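Local atomic coordinates of putative endonuclease/exonuclease/phosphatase family protein (Bacteroides vulgatus ATCC 8482, PDB entry 3G6S), a protein that belongs to the DNase I-like endonuclease/exonuclease/phosphatase family and probably acts as a nuclease, hydrolysing phosphodiester bonds in nucleic acid. Residues Val30-Phe33 with Ile34-Glu38; Glu46-His49 with Asn50-Gln53. All blocks are in the same frame, centred on the assembly; numbering follows the deposited sequence.

Contact 1 of 2, residues Val30-Phe33 with Ile34-Glu38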
loop_
_atom_site.group_PDB
_atom_site.type_symbol
_atom_site.label_atom_id
_atom_site.label_comp_id
_atom_site.label_asym_id
_atom_site.label_seq_id
_atom_site.Cartn_x
_atom_site.Cartn_y
_atom_site.Cartn_z
ATOM N N VAL A 30 3.975 15.504 -2.499
ATOM C CA VAL A 30 3.910 14.043 -2.585
ATOM C C VAL A 30 4.714 13.486 -3.770
ATOM O O VAL A 30 5.491 12.539 -3.608
ATOM C CB VAL A 30 2.445 13.540 -2.683
ATOM C CG1 VAL A 30 2.425 12.021 -2.810
ATOM C CG2 VAL A 30 1.668 13.960 -1.438
ATOM N N CYS A 31 4.528 14.069 -4.952
ATOM C CA CYS A 31 5.268 13.635 -6.141
ATOM C C CYS A 31 6.771 13.793 -5.907
ATOM O O CYS A 31 7.562 12.899 -6.224
ATOM C CB CYS A 31 4.901 14.475 -7.372
ATOM S SG CYS A 31 3.196 14.328 -7.937
ATOM N N GLN A 32 7.158 14.942 -5.359
ATOM C CA GLN A 32 8.559 15.225 -5.109
ATOM C C GLN A 32 9.176 14.189 -4.186
ATOM O O GLN A 32 10.269 13.692 -4.441
ATOM C CB GLN A 32 8.725 16.632 -4.523
ATOM C CG GLN A 32 10.114 17.220 -4.757
ATOM C CD GLN A 32 10.506 17.200 -6.238
ATOM O OE1 GLN A 32 9.831 17.804 -7.083
ATOM N NE2 GLN A 32 11.594 16.498 -6.557
ATOM N N PHE A 33 8.472 13.858 -3.112
ATOM C CA PHE A 33 8.963 12.870 -2.151
ATOM C C PHE A 33 9.293 11.557 -2.877
ATOM O O PHE A 33 10.376 10.990 -2.706
ATOM C CB PHE A 33 7.896 12.624 -1.083
ATOM C CG PHE A 33 8.316 11.664 -0.020
ATOM C CD1 PHE A 33 9.012 12.104 1.094
ATOM C CD2 PHE A 33 8.011 10.313 -0.132
ATOM C CE1 PHE A 33 9.398 11.210 2.088
ATOM C CE2 PHE A 33 8.392 9.408 0.857
ATOM C CZ PHE A 33 9.087 9.859 1.969
ATOM N N ILE A 34 8.353 11.095 -3.698
ATOM C CA ILE A 34 8.514 9.866 -4.466
ATOM C C ILE A 34 9.760 9.892 -5.349
ATOM O O ILE A 34 10.589 8.982 -5.276
ATOM C CB ILE A 34 7.266 9.605 -5.337
ATOM C CG1 ILE A 34 6.040 9.438 -4.429
ATOM C CG2 ILE A 34 7.467 8.363 -6.203
ATOM C CD1 ILE A 34 4.724 9.276 -5.180
ATOM N N LYS A 35 9.903 10.921 -6.184
ATOM C CA LYS A 35 11.084 11.006 -7.047
ATOM C C LYS A 35 12.370 11.187 -6.236
ATOM O O LYS A 35 13.390 10.594 -6.564
ATOM C CB LYS A 35 10.948 12.157 -8.059
ATOM C CG LYS A 35 9.914 11.922 -9.156
ATOM C CD LYS A 35 8.704 12.850 -9.016
ATOM C CE LYS A 35 8.959 14.224 -9.624
ATOM N NZ LYS A 35 9.240 14.135 -11.089
ATOM N N ASP A 36 12.318 12.003 -5.183
ATOM C CA ASP A 36 13.488 12.252 -4.335
ATOM C C ASP A 36 14.024 10.963 -3.704
ATOM O O ASP A 36 15.227 10.679 -3.770
ATOM C CB ASP A 36 13.153 13.223 -3.198
ATOM C CG ASP A 36 13.131 14.681 -3.642
ATOM O OD1 ASP A 36 13.224 14.966 -4.869
ATOM O OD2 ASP A 36 13.011 15.551 -2.747
ATOM N N HIS A 37 13.139 10.195 -3.067
ATOM C CA HIS A 37 13.552 8.958 -2.425
ATOM C C HIS A 37 13.687 7.819 -3.416
ATOM O O HIS A 37 13.969 6.686 -3.032
ATOM C CB HIS A 37 12.572 8.587 -1.318
ATOM C CG HIS A 37 12.683 9.459 -0.106
ATOM N ND1 HIS A 37 12.246 10.763 -0.088
ATOM C CD2 HIS A 37 13.227 9.223 1.111
ATOM C CE1 HIS A 37 12.516 11.299 1.090
ATOM N NE2 HIS A 37 13.111 10.386 1.835
ATOM N N GLU A 38 13.500 8.139 -4.694
ATOM C CA GLU A 38 13.607 7.165 -5.777
ATOM C C GLU A 38 12.849 5.877 -5.533
ATOM O O GLU A 38 13.404 4.785 -5.630
ATOM C CB GLU A 38 15.067 6.842 -6.043
ATOM C CG GLU A 38 15.830 8.006 -6.601
ATOM C CD GLU A 38 17.238 7.636 -6.962
ATOM O OE1 GLU A 38 18.009 7.273 -6.043
ATOM O OE2 GLU A 38 17.566 7.699 -8.169
#

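Contact 2 of 2, residues Glu46-His49 with Asn50-Gln53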
loop_
_atom_site.group_PDB
_atom_site.type_symbol
_atom_site.label_atom_id
_atom_site.label_comp_id
_atom_site.label_asym_id
_atom_site.label_seq_id
_atom_site.Cartn_x
_atom_site.Cartn_y
_atom_site.Cartn_z
ATOM N N GLU A 46 -6.504 5.457 -0.613
ATOM C CA GLU A 46 -7.361 6.650 -0.643
ATOM C C GLU A 46 -7.038 7.586 -1.809
ATOM O O GLU A 46 -6.840 8.782 -1.620
ATOM C CB GLU A 46 -7.252 7.436 0.677
ATOM C CG GLU A 46 -7.669 6.672 1.932
ATOM C CD GLU A 46 -7.855 7.572 3.153
ATOM O OE1 GLU A 46 -7.816 7.052 4.297
ATOM O OE2 GLU A 46 -8.055 8.800 2.978
ATOM N N VAL A 47 -6.984 7.049 -3.017
ATOM C CA VAL A 47 -6.663 7.879 -4.166
ATOM C C VAL A 47 -7.871 8.047 -5.096
ATOM O O VAL A 47 -8.343 7.083 -5.704
ATOM C CB VAL A 47 -5.465 7.271 -4.944
ATOM C CG1 VAL A 47 -4.969 8.240 -5.996
ATOM C CG2 VAL A 47 -4.335 6.914 -3.965
ATOM N N LEU A 48 -8.387 9.269 -5.196
ATOM C CA LEU A 48 -9.530 9.526 -6.071
ATOM C C LEU A 48 -9.031 9.700 -7.507
ATOM O O LEU A 48 -7.848 9.982 -7.741
ATOM C CB LEU A 48 -10.288 10.777 -5.609
ATOM C CG LEU A 48 -10.996 10.650 -4.253
ATOM C CD1 LEU A 48 -11.627 11.977 -3.864
ATOM C CD2 LEU A 48 -12.046 9.558 -4.323
ATOM N N HIS A 49 -9.939 9.537 -8.462
ATOM C CA HIS A 49 -9.582 9.644 -9.869
ATOM C C HIS A 49 -8.796 10.896 -10.272
ATOM O O HIS A 49 -7.840 10.816 -11.048
ATOM C CB HIS A 49 -10.819 9.520 -10.755
ATOM C CG HIS A 49 -10.489 9.538 -12.210
ATOM N ND1 HIS A 49 -10.300 10.711 -12.908
ATOM C CD2 HIS A 49 -10.203 8.534 -13.070
ATOM C CE1 HIS A 49 -9.909 10.427 -14.139
ATOM N NE2 HIS A 49 -9.841 9.114 -14.263
ATOM N N ASN A 50 -9.184 12.053 -9.757
ATOM C CA ASN A 50 -8.457 13.257 -10.108
ATOM C C ASN A 50 -7.063 13.186 -9.500
ATOM O O ASN A 50 -6.101 13.647 -10.108
ATOM C CB ASN A 50 -9.203 14.483 -9.603
ATOM C CG ASN A 50 -9.367 14.476 -8.114
ATOM O OD1 ASN A 50 -8.474 14.904 -7.384
ATOM N ND2 ASN A 50 -10.507 13.976 -7.643
ATOM N N GLN A 51 -6.953 12.593 -8.308
ATOM C CA GLN A 51 -5.652 12.462 -7.643
ATOM C C GLN A 51 -4.796 11.428 -8.384
ATOM O O GLN A 51 -3.577 11.574 -8.495
ATOM C CB GLN A 51 -5.805 12.019 -6.187
ATOM C CG GLN A 51 -6.685 12.909 -5.347
ATOM C CD GLN A 51 -6.808 12.421 -3.926
ATOM O OE1 GLN A 51 -5.998 12.764 -3.073
ATOM N NE2 GLN A 51 -7.813 11.594 -3.666
ATOM N N PHE A 52 -5.435 10.379 -8.885
ATOM C CA PHE A 52 -4.710 9.372 -9.624
ATOM C C PHE A 52 -4.092 10.056 -10.838
ATOM O O PHE A 52 -2.918 9.848 -11.144
ATOM C CB PHE A 52 -5.658 8.276 -10.074
ATOM C CG PHE A 52 -4.979 7.162 -10.801
ATOM C CD1 PHE A 52 -4.232 6.216 -10.110
ATOM C CD2 PHE A 52 -5.091 7.049 -12.178
ATOM C CE1 PHE A 52 -3.608 5.165 -10.782
ATOM C CE2 PHE A 52 -4.470 6.005 -12.859
ATOM C CZ PHE A 52 -3.727 5.058 -12.157
ATOM N N GLN A 53 -4.883 10.880 -11.522
ATOM C CA GLN A 53 -4.400 11.597 -12.707
ATOM C C GLN A 53 -3.259 12.564 -12.386
ATOM O O GLN A 53 -2.341 12.727 -13.188
ATOM C CB GLN A 53 -5.543 12.368 -13.381
ATOM C CG GLN A 53 -6.511 11.496 -14.178
ATOM C CD GLN A 53 -5.808 10.668 -15.262
ATOM O OE1 GLN A 53 -5.127 9.677 -14.967
ATOM N NE2 GLN A 53 -5.967 11.078 -16.519
#

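Contact 1 of 2, residues Val30-Phe33 with Ile34-Glu38
The last turn of helix 27-36, the connecting helix of the beta-alpha-beta unit 2-10/27-36/41-45, ends where the rings of F33 and H37 stack and the chain leaves through a Schellman motif, with E38 at positive phi. The two rings form an offset stack, centroids 4.1 Å apart and planes 28° from parallel. F33 CZ lies over the centre of the imidazole, while H37 ND1 sits above one face of the phenyl ring, displaced toward its rim; the closest approach is F33 CE1 to H37 CE1, 3.3 Å. F33 takes part because its CG is anti to the backbone N (chi1 -178°), which swings the phenyl toward the C-terminal end of the helix.

H37 also uses two N-H groups on one acceptor. F33 O receives H37 N at 2.9 Å as an ordinary helical bond, and H37 ND1 at 3.2 Å, the latter less straight, with the donor tilted from the carbonyl plane. Stack and bond together fix the rotation of the imidazole. An alanine here removes the imidazole, which would probably leave the phenyl ring freer to turn and F33 O with a single donor from this residue, its backbone N-H. P240 and L248 also touch the F33 side chain.

On the neighbouring exposed flank, Q32 reaches D36 one turn on: Q32 NE2 donates to D36 OD1 at 2.8 Å, a nearly straight bond (167°) that lies in the amide plane but meets the carboxylate from above its own plane. Toward the sheet, V30 and I34 both touch M44 of strand 41-45. I34 N donates to V30 O at 3.2 Å, the regular helical bond, and the two side chains meet loosely, V30 CG1 to I34 CD1, 4.3 Å.

Contact 2 of 2, residues Glu46-His49 with Asn50-Gln53
H49 and Q53 run side by side along the first turn of helix 49-58, just after the N-cap residue L48 in the loop that leaves strand 41-45. Starting at CB, the H49 side chain first passes N50 N at 3.2 Å. CG stays near that same nitrogen and is anti to the backbone N of H49 (chi1 -176°), which lays the ring alongside Q53, pointing the same way. Further out, H49 CE1 comes to 3.6 Å from Q53 CG, and ND1 and NE2 flank this contact at greater distance. The side chain also touches T74 and Y78.

The backbone starts its helical ladder here: F52 N donates to L48 O, and Q53 N to H49 O at 3.0 Å. V47, which is buried, packs its side chain against F52; the F52 ring then stacks on Y78 and also meets F82, while the V47 backbone is hydrogen-bonded to that of Y78. E46 turns its carboxylate to N10, with OE1 accepting from the asparagine amide. The V47 branch that meets the helix is CG1, 3.6 Å from F52 N and 4.1 Å from F52 CB.

Overall arrangement
Both contacts are local pieces of helix or helix end, and they follow each other along the chain: contact 1 closes helix 27-36, strand 41-45 follows, and contact 2 opens helix 49-58. Their centres lie about 17 Å apart and their nearest atoms about 7 Å, so they do not touch. What links them is strand 41-45 of the seven-stranded mixed sheet, which completes the beta-alpha-beta unit begun by strand 2-10 and helix 27-36 and then runs on into the loop of contact 2. At the start of that loop, E46 probably matches the metal-site glutamate of DNase I-like relatives.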